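Local coordinates for HD domain protein (Enterococcus faecalis, PDB 4LRL) that acts as a deoxyribonucleoside triphosphate triphosphohydrolase, probably metal-dependent, whose activity is raised or lowered by nucleotides bound at allosteric sites, at residues E63-R68 with S86-S91; R69-G74 with G139-T144; L92-I97 with R208-L213. All coordinates share one frame; numbering follows the deposited sequence.

Contact 1. Residues E63-R68 with S86-S91. With NI (nickel (II) ion), chain N; DGT (2'-deoxyguanosine-5'-triphosphate), chain O.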
loop_
_atom_site.group_PDB
_atom_site.type_symbol
_atom_site.label_atom_id
_atom_site.label_comp_id
_atom_site.label_asym_id
_atom_site.label_seq_id
_atom_site.Cartn_x
_atom_site.Cartn_y
_atom_site.Cartn_z
ATOM N N GLU C 63 30.986 16.678 -2.456
ATOM C CA GLU C 63 30.768 15.889 -3.657
ATOM C C GLU C 63 29.522 15.003 -3.565
ATOM O O GLU C 63 28.910 14.689 -4.581
ATOM C CB GLU C 63 32.003 15.036 -3.960
ATOM C CG GLU C 63 33.257 15.823 -4.334
ATOM C CD GLU C 63 33.995 16.384 -3.124
ATOM O OE1 GLU C 63 33.741 15.903 -1.994
ATOM O OE2 GLU C 63 34.829 17.305 -3.304
ATOM N N VAL C 64 29.164 14.588 -2.352
ATOM C CA VAL C 64 27.953 13.808 -2.132
ATOM C C VAL C 64 26.741 14.746 -2.083
ATOM O O VAL C 64 25.694 14.429 -2.635
ATOM C CB VAL C 64 28.051 12.936 -0.856
ATOM C CG1 VAL C 64 26.725 12.243 -0.542
ATOM C CG2 VAL C 64 29.144 11.879 -1.019
ATOM N N GLN C 65 26.901 15.904 -1.451
ATOM C CA GLN C 65 25.819 16.871 -1.316
ATOM C C GLN C 65 25.255 17.354 -2.651
ATOM O O GLN C 65 24.057 17.635 -2.751
ATOM C CB GLN C 65 26.259 18.079 -0.486
ATOM C CG GLN C 65 26.396 17.780 0.997
ATOM C CD GLN C 65 25.086 17.358 1.647
ATOM O OE1 GLN C 65 24.070 18.040 1.524
ATOM N NE2 GLN C 65 25.117 16.241 2.363
ATOM N N ARG C 66 26.112 17.451 -3.667
ATOM C CA ARG C 66 25.683 17.997 -4.952
ATOM C C ARG C 66 24.792 17.012 -5.719
ATOM O O ARG C 66 24.085 17.392 -6.656
ATOM C CB ARG C 66 26.881 18.481 -5.787
ATOM C CG ARG C 66 27.849 17.411 -6.217
ATOM C CD ARG C 66 28.365 17.678 -7.622
ATOM N NE ARG C 66 28.594 16.403 -8.290
ATOM C CZ ARG C 66 28.608 16.197 -9.605
ATOM N NH1 ARG C 66 28.819 14.963 -10.038
ATOM N NH2 ARG C 66 28.422 17.191 -10.481
ATOM N N LEU C 67 24.805 15.753 -5.290
ATOM C CA LEU C 67 23.880 14.763 -5.821
ATOM C C LEU C 67 22.410 15.107 -5.513
ATOM O O LEU C 67 21.519 14.585 -6.160
ATOM C CB LEU C 67 24.249 13.354 -5.342
ATOM C CG LEU C 67 25.648 12.830 -5.693
ATOM C CD1 LEU C 67 25.851 11.377 -5.227
ATOM C CD2 LEU C 67 25.974 12.973 -7.195
ATOM N N ARG C 68 22.157 15.993 -4.549
ATOM C CA ARG C 68 20.798 16.515 -4.326
ATOM C C ARG C 68 20.285 17.281 -5.529
ATOM O O ARG C 68 19.085 17.301 -5.794
ATOM C CB ARG C 68 20.743 17.444 -3.116
ATOM C CG ARG C 68 20.910 16.754 -1.782
ATOM C CD ARG C 68 21.200 17.805 -0.726
ATOM N NE ARG C 68 21.291 17.269 0.627
ATOM C CZ ARG C 68 20.249 16.999 1.406
ATOM N NH1 ARG C 68 19.013 17.182 0.957
ATOM N NH2 ARG C 68 20.447 16.529 2.635
ATOM N N SER C 86 16.319 12.633 -6.157
ATOM C CA SER C 86 17.701 12.904 -6.529
ATOM C C SER C 86 18.590 11.664 -6.448
ATOM O O SER C 86 18.211 10.632 -5.870
ATOM C CB SER C 86 18.289 13.963 -5.612
ATOM O OG SER C 86 18.462 13.424 -4.309
ATOM N N ARG C 87 19.782 11.791 -7.010
ATOM C CA ARG C 87 20.794 10.751 -6.898
ATOM C C ARG C 87 21.311 10.658 -5.461
ATOM O O ARG C 87 21.894 9.641 -5.063
ATOM C CB ARG C 87 21.955 11.021 -7.857
ATOM C CG ARG C 87 21.591 10.893 -9.317
ATOM C CD ARG C 87 22.856 10.859 -10.195
ATOM N NE ARG C 87 22.498 10.602 -11.588
ATOM C CZ ARG C 87 22.296 9.394 -12.102
ATOM N NH1 ARG C 87 22.441 8.301 -11.355
ATOM N NH2 ARG C 87 21.952 9.283 -13.372
ATOM N N PHE C 88 21.097 11.720 -4.693
ATOM C CA PHE C 88 21.487 11.727 -3.287
ATOM C C PHE C 88 20.663 10.719 -2.484
ATOM O O PHE C 88 21.221 9.897 -1.746
ATOM C CB PHE C 88 21.347 13.130 -2.706
ATOM C CG PHE C 88 21.687 13.233 -1.233
ATOM C CD1 PHE C 88 23.002 13.449 -0.820
ATOM C CD2 PHE C 88 20.681 13.163 -0.263
ATOM C CE1 PHE C 88 23.321 13.562 0.526
ATOM C CE2 PHE C 88 20.996 13.278 1.092
ATOM C CZ PHE C 88 22.319 13.478 1.484
ATOM N N SER C 89 19.342 10.764 -2.633
ATOM C CA SER C 89 18.490 9.851 -1.861
ATOM C C SER C 89 18.723 8.408 -2.293
ATOM O O SER C 89 18.696 7.506 -1.468
ATOM C CB SER C 89 17.015 10.238 -1.944
ATOM O OG SER C 89 16.508 9.939 -3.210
ATOM N N HIS C 90 18.994 8.199 -3.576
ATOM C CA HIS C 90 19.355 6.869 -4.065
ATOM C C HIS C 90 20.666 6.371 -3.450
ATOM O O HIS C 90 20.777 5.199 -3.083
ATOM C CB HIS C 90 19.427 6.825 -5.599
ATOM C CG HIS C 90 20.113 5.598 -6.133
ATOM N ND1 HIS C 90 19.585 4.327 -6.002
ATOM C CD2 HIS C 90 21.283 5.449 -6.800
ATOM C CE1 HIS C 90 20.403 3.450 -6.557
ATOM N NE2 HIS C 90 21.442 4.105 -7.047
ATOM N N SER C 91 21.645 7.266 -3.330
ATOM C CA SER C 91 22.941 6.925 -2.755
ATOM C C SER C 91 22.800 6.493 -1.293
ATOM O O SER C 91 23.386 5.483 -0.891
ATOM C CB SER C 91 23.926 8.087 -2.892
ATOM O OG SER C 91 24.270 8.282 -4.254
HETATM NI NI NI N . 23.108 3.548 -8.325
HETATM P PG DGT O . 24.220 17.381 14.750
HETATM O O1G DGT O . 25.381 18.315 15.023
HETATM O O2G DGT O . 24.497 16.311 13.718
HETATM O O3G DGT O . 23.552 16.882 16.017
HETATM O O3B DGT O . 23.139 18.335 14.024
HETATM P PB DGT O . 21.568 17.975 14.017
HETATM O O1B DGT O . 21.391 16.499 14.259
HETATM O O2B DGT O . 20.857 18.967 14.911
HETATM O O3A DGT O . 21.147 18.351 12.500
HETATM P PA DGT O . 21.746 17.648 11.180
HETATM O O1A DGT O . 22.668 16.520 11.523
HETATM O O2A DGT O . 22.243 18.728 10.254
HETATM O "O5'" DGT O . 20.414 17.016 10.536
HETATM C "C5'" DGT O . 19.448 16.355 11.356
HETATM C "C4'" DGT O . 18.349 15.739 10.499
HETATM O "O4'" DGT O . 18.584 16.007 9.117
HETATM C "C3'" DGT O . 18.323 14.226 10.653
HETATM O "O3'" DGT O . 16.976 13.804 10.925
HETATM C "C2'" DGT O . 18.803 13.665 9.325
HETATM C "C1'" DGT O . 18.464 14.796 8.366
HETATM N N9 DGT O . 19.315 14.870 7.150
HETATM C C8 DGT O . 18.863 14.732 5.893
HETATM N N7 DGT O . 19.858 14.867 4.985
HETATM C C5 DGT O . 20.981 15.101 5.675
HETATM C C6 DGT O . 22.394 15.337 5.328
HETATM O O6 DGT O . 22.749 15.351 4.129
HETATM N N1 DGT O . 23.258 15.538 6.334
HETATM C C2 DGT O . 22.881 15.532 7.633
HETATM N N2 DGT O . 23.811 15.741 8.590
HETATM N N3 DGT O . 21.594 15.323 8.021
HETATM C C4 DGT O . 20.621 15.103 7.100
HETATM O O HOH W 1 21.603 4.370 -10.028
HETATM O O HOH W 2 23.885 3.095 -10.269
#
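Arg68 and Phe88 stack in the wall of a dGTP pocket, joining the turn after helix 62-65 to the start of helix 87-108. The guanidinium of Arg68 lies over one face of the Phe88 ring, centres 4.2 Å apart and planes 25° from parallel, a cation-pi pair. Arg68 CG rests on the same face in a CH-pi contact, because the arginine runs extended alongside the ring. Steadied in this way, Arg68 NH2 donates to DGT O6 at 3.0 Å and lies 2.9 Å from DGT N7. Gln65 NE2 donates to the same O6 at 3.1 Å, almost straight at 169°. An amide suits position 65, since its other end, Gln65 OE1, accepts from Arg68 NE at 3.0 Å. Gln65 NE2 also reaches Ile59 O, and Arg68 NH1 reaches Ser77 O of the second subunit. With CG anti to the backbone N (chi1 178°), Phe88 swings its ring under the Arg68 side chain, and Val64 O meets the ring edge at Phe88 CD1, 3.4 Å away. At the root of the side chain, Phe88 N makes a weak hydrogen bond to Leu67 O (3.2 Å), and Ser86 OG caps the helix by accepting from Ser89 N. His90 of the same helix start binds the nickel ion. Helix 206-219 packs against Ser89 and His90, while helix 314-318 covers Glu63 and Arg66.

Contact 2. Residues R69-G74 with G139-T144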
loop_
_atom_site.group_PDB
_atom_site.type_symbol
_atom_site.label_atom_id
_atom_site.label_comp_id
_atom_site.label_asym_id
_atom_site.label_seq_id
_atom_site.Cartn_x
_atom_site.Cartn_y
_atom_site.Cartn_z
ATOM N N ARG C 69 21.211 17.914 -6.247
ATOM C CA ARG C 69 20.880 18.791 -7.364
ATOM C C ARG C 69 20.875 18.059 -8.714
ATOM O O ARG C 69 20.908 18.689 -9.776
ATOM C CB ARG C 69 21.829 19.995 -7.367
ATOM C CG ARG C 69 21.758 20.806 -6.075
ATOM C CD ARG C 69 22.528 22.114 -6.134
ATOM N NE ARG C 69 23.970 21.922 -6.265
ATOM C CZ ARG C 69 24.795 21.655 -5.256
ATOM N NH1 ARG C 69 24.342 21.536 -4.011
ATOM N NH2 ARG C 69 26.087 21.502 -5.499
ATOM N N ILE C 70 20.822 16.729 -8.669
ATOM C CA ILE C 70 20.826 15.931 -9.889
ATOM C C ILE C 70 19.747 14.859 -9.805
ATOM O O ILE C 70 19.763 14.018 -8.895
ATOM C CB ILE C 70 22.220 15.301 -10.162
ATOM C CG1 ILE C 70 23.283 16.395 -10.336
ATOM C CG2 ILE C 70 22.177 14.411 -11.394
ATOM C CD1 ILE C 70 24.713 15.874 -10.475
ATOM N N LYS C 71 18.800 14.902 -10.739
ATOM C CA LYS C 71 17.694 13.942 -10.762
ATOM C C LYS C 71 18.214 12.560 -11.065
ATOM O O LYS C 71 19.118 12.401 -11.885
ATOM C CB LYS C 71 16.636 14.319 -11.793
ATOM C CG LYS C 71 15.654 15.406 -11.343
ATOM C CD LYS C 71 14.553 15.623 -12.394
ATOM C CE LYS C 71 15.069 16.354 -13.647
ATOM N NZ LYS C 71 15.790 17.668 -13.390
ATOM N N GLN C 72 17.633 11.569 -10.402
ATOM C CA GLN C 72 18.013 10.176 -10.601
ATOM C C GLN C 72 17.569 9.652 -11.971
ATOM O O GLN C 72 18.298 8.900 -12.619
ATOM C CB GLN C 72 17.441 9.303 -9.463
ATOM C CG GLN C 72 17.538 7.788 -9.675
ATOM C CD GLN C 72 18.933 7.232 -9.395
ATOM O OE1 GLN C 72 19.777 7.907 -8.808
ATOM N NE2 GLN C 72 19.175 5.997 -9.811
ATOM N N LEU C 73 16.384 10.049 -12.422
ATOM C CA LEU C 73 15.836 9.427 -13.631
ATOM C C LEU C 73 15.853 10.313 -14.869
ATOM O O LEU C 73 15.325 9.940 -15.938
ATOM C CB LEU C 73 14.451 8.853 -13.370
ATOM C CG LEU C 73 14.418 7.482 -12.701
ATOM C CD1 LEU C 73 12.967 7.039 -12.600
ATOM C CD2 LEU C 73 15.270 6.462 -13.460
ATOM N N GLY C 74 16.493 11.466 -14.722
ATOM C CA GLY C 74 16.700 12.389 -15.831
ATOM C C GLY C 74 15.390 12.891 -16.390
ATOM O O GLY C 74 14.727 13.735 -15.785
ATOM N N GLY C 139 27.063 13.169 -13.476
ATOM C CA GLY C 139 26.710 14.577 -13.640
ATOM C C GLY C 139 25.261 14.688 -14.080
ATOM O O GLY C 139 24.550 13.686 -14.091
ATOM N N PRO C 140 24.814 15.904 -14.462
ATOM C CA PRO C 140 23.427 16.101 -14.885
ATOM C C PRO C 140 23.104 15.280 -16.131
ATOM O O PRO C 140 23.960 15.153 -17.016
ATOM C CB PRO C 140 23.376 17.596 -15.220
ATOM C CG PRO C 140 24.806 17.976 -15.544
ATOM C CD PRO C 140 25.611 17.142 -14.589
ATOM N N TYR C 141 21.890 14.723 -16.186
ATOM C CA TYR C 141 21.422 13.928 -17.330
ATOM C C TYR C 141 22.555 13.072 -17.868
ATOM O O TYR C 141 22.994 13.219 -19.018
ATOM C CB TYR C 141 20.844 14.834 -18.425
ATOM C CG TYR C 141 19.748 15.736 -17.906
ATOM C CD1 TYR C 141 20.020 17.051 -17.563
ATOM C CD2 TYR C 141 18.445 15.258 -17.724
ATOM C CE1 TYR C 141 19.028 17.881 -17.077
ATOM C CE2 TYR C 141 17.442 16.086 -17.234
ATOM C CZ TYR C 141 17.749 17.397 -16.912
ATOM O OH TYR C 141 16.790 18.237 -16.425
ATOM N N SER C 142 23.016 12.181 -16.999
ATOM C CA SER C 142 24.280 11.486 -17.167
ATOM C C SER C 142 24.439 10.835 -18.536
ATOM O O SER C 142 25.452 11.041 -19.207
ATOM C CB SER C 142 24.475 10.482 -16.027
ATOM O OG SER C 142 25.377 9.463 -16.410
ATOM N N HIS C 143 23.427 10.084 -18.964
ATOM C CA HIS C 143 23.498 9.353 -20.237
ATOM C C HIS C 143 23.632 10.277 -21.471
ATOM O O HIS C 143 24.434 10.010 -22.373
ATOM C CB HIS C 143 22.296 8.404 -20.390
ATOM C CG HIS C 143 22.409 7.483 -21.566
ATOM N ND1 HIS C 143 21.684 7.663 -22.726
ATOM C CD2 HIS C 143 23.197 6.401 -21.778
ATOM C CE1 HIS C 143 22.001 6.718 -23.594
ATOM N NE2 HIS C 143 22.923 5.941 -23.046
ATOM N N THR C 144 22.843 11.352 -21.496
ATOM C CA THR C 144 22.878 12.332 -22.580
ATOM C C THR C 144 24.208 13.079 -22.577
ATOM O O THR C 144 24.821 13.288 -23.621
ATOM C CB THR C 144 21.734 13.353 -22.440
ATOM O OG1 THR C 144 20.499 12.663 -22.268
ATOM C CG2 THR C 144 21.637 14.236 -23.667
HETATM O O HOH W 3 19.779 14.445 -14.059
#
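Lys71 and Tyr141 meet at their polar ends, Lys71 NZ donating to Tyr141 OH at 3.2 Å. The lysine is bent at both chi3 (-73°) and chi4 (-53°), which folds its ammonium back to the phenol oxygen. Farther down the same ring, Tyr141 CD2 rests 3.9 Å from Gly74 CA; Gly74 has a positive phi (62°), a backbone shape that favours glycine. A water joins the two backbones, accepting from Tyr141 N at 3.0 Å and lying 3.1 Å from Lys71 O. Nearer the start of its segment, branched Ile70 spreads over the chain before the helix: CG2 is 3.7 Å from Gly139 O, and CD1 is 3.8 Å from Gly139 C and lies loosely against Pro140 CD.

Helix 322-332 backs this layer, with Asp322 and Leu325 packing on Pro140 and Leu325 also on Tyr141, the residue at the N-cap position of helix 142-149. Asp322 also forms a salt bridge with Lys71 NZ, so the ammonium is held between a carboxylate and a phenol: the acid probably balances its charge, while the tyrosine hydroxyl adds a second acceptor and probably helps orient the ammonium.

Contact 3. Residues L92-I97 with R208-L213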
loop_
_atom_site.group_PDB
_atom_site.type_symbol
_atom_site.label_atom_id
_atom_site.label_comp_id
_atom_site.label_asym_id
_atom_site.label_seq_id
_atom_site.Cartn_x
_atom_site.Cartn_y
_atom_site.Cartn_z
ATOM N N LEU C 92 22.005 7.229 -0.514
ATOM C CA LEU C 92 21.759 6.840 0.874
ATOM C C LEU C 92 21.009 5.520 0.942
ATOM O O LEU C 92 21.233 4.735 1.853
ATOM C CB LEU C 92 20.993 7.921 1.655
ATOM C CG LEU C 92 21.549 9.340 1.845
ATOM C CD1 LEU C 92 20.965 9.949 3.102
ATOM C CD2 LEU C 92 23.054 9.427 1.927
ATOM N N GLY C 93 20.129 5.280 -0.033
ATOM C CA GLY C 93 19.362 4.039 -0.100
ATOM C C GLY C 93 20.273 2.837 -0.292
ATOM O O GLY C 93 20.144 1.818 0.404
ATOM N N VAL C 94 21.194 2.958 -1.241
ATOM C CA VAL C 94 22.127 1.878 -1.561
ATOM C C VAL C 94 22.994 1.601 -0.349
ATOM O O VAL C 94 23.193 0.455 0.014
ATOM C CB VAL C 94 22.974 2.215 -2.811
ATOM C CG1 VAL C 94 24.000 1.096 -3.126
ATOM C CG2 VAL C 94 22.060 2.435 -3.983
ATOM N N TYR C 95 23.457 2.666 0.310
ATOM C CA TYR C 95 24.204 2.533 1.560
ATOM C C TYR C 95 23.385 1.772 2.605
ATOM O O TYR C 95 23.890 0.861 3.257
ATOM C CB TYR C 95 24.631 3.902 2.113
ATOM C CG TYR C 95 24.822 3.870 3.622
ATOM C CD1 TYR C 95 26.003 3.382 4.180
ATOM C CD2 TYR C 95 23.799 4.276 4.491
ATOM C CE1 TYR C 95 26.176 3.320 5.563
ATOM C CE2 TYR C 95 23.963 4.209 5.883
ATOM C CZ TYR C 95 25.160 3.735 6.404
ATOM O OH TYR C 95 25.352 3.669 7.759
ATOM N N GLU C 96 22.119 2.150 2.758
ATOM C CA GLU C 96 21.254 1.519 3.748
ATOM C C GLU C 96 21.025 0.018 3.520
ATOM O O GLU C 96 21.120 -0.770 4.464
ATOM C CB GLU C 96 19.909 2.251 3.870
ATOM C CG GLU C 96 18.944 1.610 4.885
ATOM C CD GLU C 96 19.458 1.605 6.331
ATOM O OE1 GLU C 96 18.813 0.940 7.173
ATOM O OE2 GLU C 96 20.476 2.271 6.647
ATOM N N ILE C 97 20.714 -0.359 2.283
ATOM C CA ILE C 97 20.498 -1.766 1.936
ATOM C C ILE C 97 21.769 -2.574 2.229
ATOM O O ILE C 97 21.698 -3.660 2.794
ATOM C CB ILE C 97 20.074 -1.931 0.455
ATOM C CG1 ILE C 97 18.704 -1.254 0.205
ATOM C CG2 ILE C 97 20.088 -3.411 0.043
ATOM C CD1 ILE C 97 18.145 -1.441 -1.217
ATOM N N ARG C 208 20.883 -1.968 -7.747
ATOM C CA ARG C 208 19.664 -2.347 -8.455
ATOM C C ARG C 208 18.458 -2.416 -7.515
ATOM O O ARG C 208 17.377 -1.913 -7.848
ATOM C CB ARG C 208 19.857 -3.684 -9.176
ATOM C CG ARG C 208 21.019 -3.701 -10.166
ATOM C CD ARG C 208 21.190 -5.095 -10.665
ATOM N NE ARG C 208 22.329 -5.322 -11.554
ATOM C CZ ARG C 208 22.319 -5.096 -12.864
ATOM N NH1 ARG C 208 23.391 -5.388 -13.595
ATOM N NH2 ARG C 208 21.237 -4.588 -13.449
ATOM N N MET C 209 18.648 -3.006 -6.336
ATOM C CA MET C 209 17.539 -3.168 -5.394
ATOM C C MET C 209 16.966 -1.815 -4.953
ATOM O O MET C 209 15.754 -1.636 -4.914
ATOM C CB MET C 209 17.933 -4.048 -4.201
ATOM C CG MET C 209 18.156 -5.519 -4.586
ATOM S SD MET C 209 18.128 -6.656 -3.185
ATOM C CE MET C 209 19.834 -6.621 -2.647
ATOM N N ASP C 210 17.832 -0.854 -4.659
ATOM C CA ASP C 210 17.340 0.450 -4.267
ATOM C C ASP C 210 16.647 1.183 -5.418
ATOM O O ASP C 210 15.546 1.671 -5.233
ATOM C CB ASP C 210 18.430 1.331 -3.665
ATOM C CG ASP C 210 17.861 2.623 -3.101
ATOM O OD1 ASP C 210 17.956 3.654 -3.793
ATOM O OD2 ASP C 210 17.284 2.599 -1.986
ATOM N N TYR C 211 17.274 1.276 -6.597
ATOM C CA TYR C 211 16.629 2.075 -7.637
ATOM C C TYR C 211 15.335 1.457 -8.141
ATOM O O TYR C 211 14.381 2.175 -8.426
ATOM C CB TYR C 211 17.573 2.554 -8.767
ATOM C CG TYR C 211 18.116 1.532 -9.735
ATOM C CD1 TYR C 211 17.282 0.838 -10.620
ATOM C CD2 TYR C 211 19.488 1.313 -9.821
ATOM C CE1 TYR C 211 17.812 -0.082 -11.535
ATOM C CE2 TYR C 211 20.025 0.399 -10.726
ATOM C CZ TYR C 211 19.186 -0.294 -11.579
ATOM O OH TYR C 211 19.747 -1.194 -12.473
ATOM N N LEU C 212 15.271 0.132 -8.194
ATOM C CA LEU C 212 14.011 -0.509 -8.591
ATOM C C LEU C 212 12.874 -0.133 -7.636
ATOM O O LEU C 212 11.804 0.278 -8.077
ATOM C CB LEU C 212 14.153 -2.022 -8.745
ATOM C CG LEU C 212 15.040 -2.453 -9.934
ATOM C CD1 LEU C 212 15.374 -3.952 -9.858
ATOM C CD2 LEU C 212 14.468 -2.086 -11.325
ATOM N N LEU C 213 13.135 -0.230 -6.334
ATOM C CA LEU C 213 12.137 0.101 -5.340
ATOM C C LEU C 213 11.836 1.594 -5.309
ATOM O O LEU C 213 10.669 1.990 -5.255
ATOM C CB LEU C 213 12.593 -0.366 -3.962
ATOM C CG LEU C 213 12.625 -1.876 -3.694
ATOM C CD1 LEU C 213 13.428 -2.172 -2.413
ATOM C CD2 LEU C 213 11.188 -2.437 -3.595
#
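Helical segments 92-97 and 208-213 cross steeply, their axes 8.7 Å apart at closest approach and their N-to-C directions 127° from parallel. The backbones come nearest where the CA atoms of Val94 and Asp210 are 5.7 Å apart. Gly93, Val94 and Ile97 of one helix meet Met209 and Asp210 of the other, and glycine at position 93 suits the crossing because the aspartate of the partner helix lies directly against its main chain.

Asp210 is the central side chain. Its CG stands anti to the backbone N (chi1 -173°), which sends the carboxylate across to the other helix, where Asp210 OD2 sits 3.2 Å from Gly93 CA. The methylene serves as an apolar surface: Asp210 CB touches Val94 CG2 at 3.8 Å. Ile97, one turn on from Gly93, reaches over the backbone of the opposing helix with its CD1, 3.5 Å from Asp210 N and 4.0 Å from Met209 CB. Met209 bends at chi3 (-87°), and its CE comes to 4.2 Å from Ile97 CG2, so a flexible thioether fits the side of a branched chain.

The buried carboxylate is well supplied with partners. Asp210 OD2 takes a hydrogen bond from His45 NE2 and a salt bridge from Arg214, whereas OD1 accepts from His90 ND1. That last bond fixes the rotation of the imidazole, whose NE2 binds the nickel, making Asp210 a second-shell residue. Val94, in turn, packs on His134, another metal ligand.

These two helices belong to the HD domain: helix 87-108 contributes His90 to the metal site and helix 206-219 contributes Asp207, while His134 and Asp135 supply the adjacent His-Asp pair that gives the family its name. Their crossing brings the first and last ligands of the motif together.

Overall arrangement
Helix 87-108 is shared by contacts 1 and 3, whose centres are about 13 Å apart. Contact 2 lies about 11 Å from contact 1 and about 17 Å from contact 3, centre to centre. Segment 69-74 continues directly from 63-68, and a probable backbone hydrogen bond from Arg87 N to Ile70 O (2.9 Å) ties it to the helix start. Gln72 OE1 then packs 3.4 Å from His90 CB. His90, part of contact 1, is thus touched by residues of contacts 2 and 3, Asp210 OD1 bonding His90 ND1 (2.8 Å) while NE2 holds the nickel. Contact 1 belongs to both the dGTP pocket and the nickel site, consistent with coupling between them.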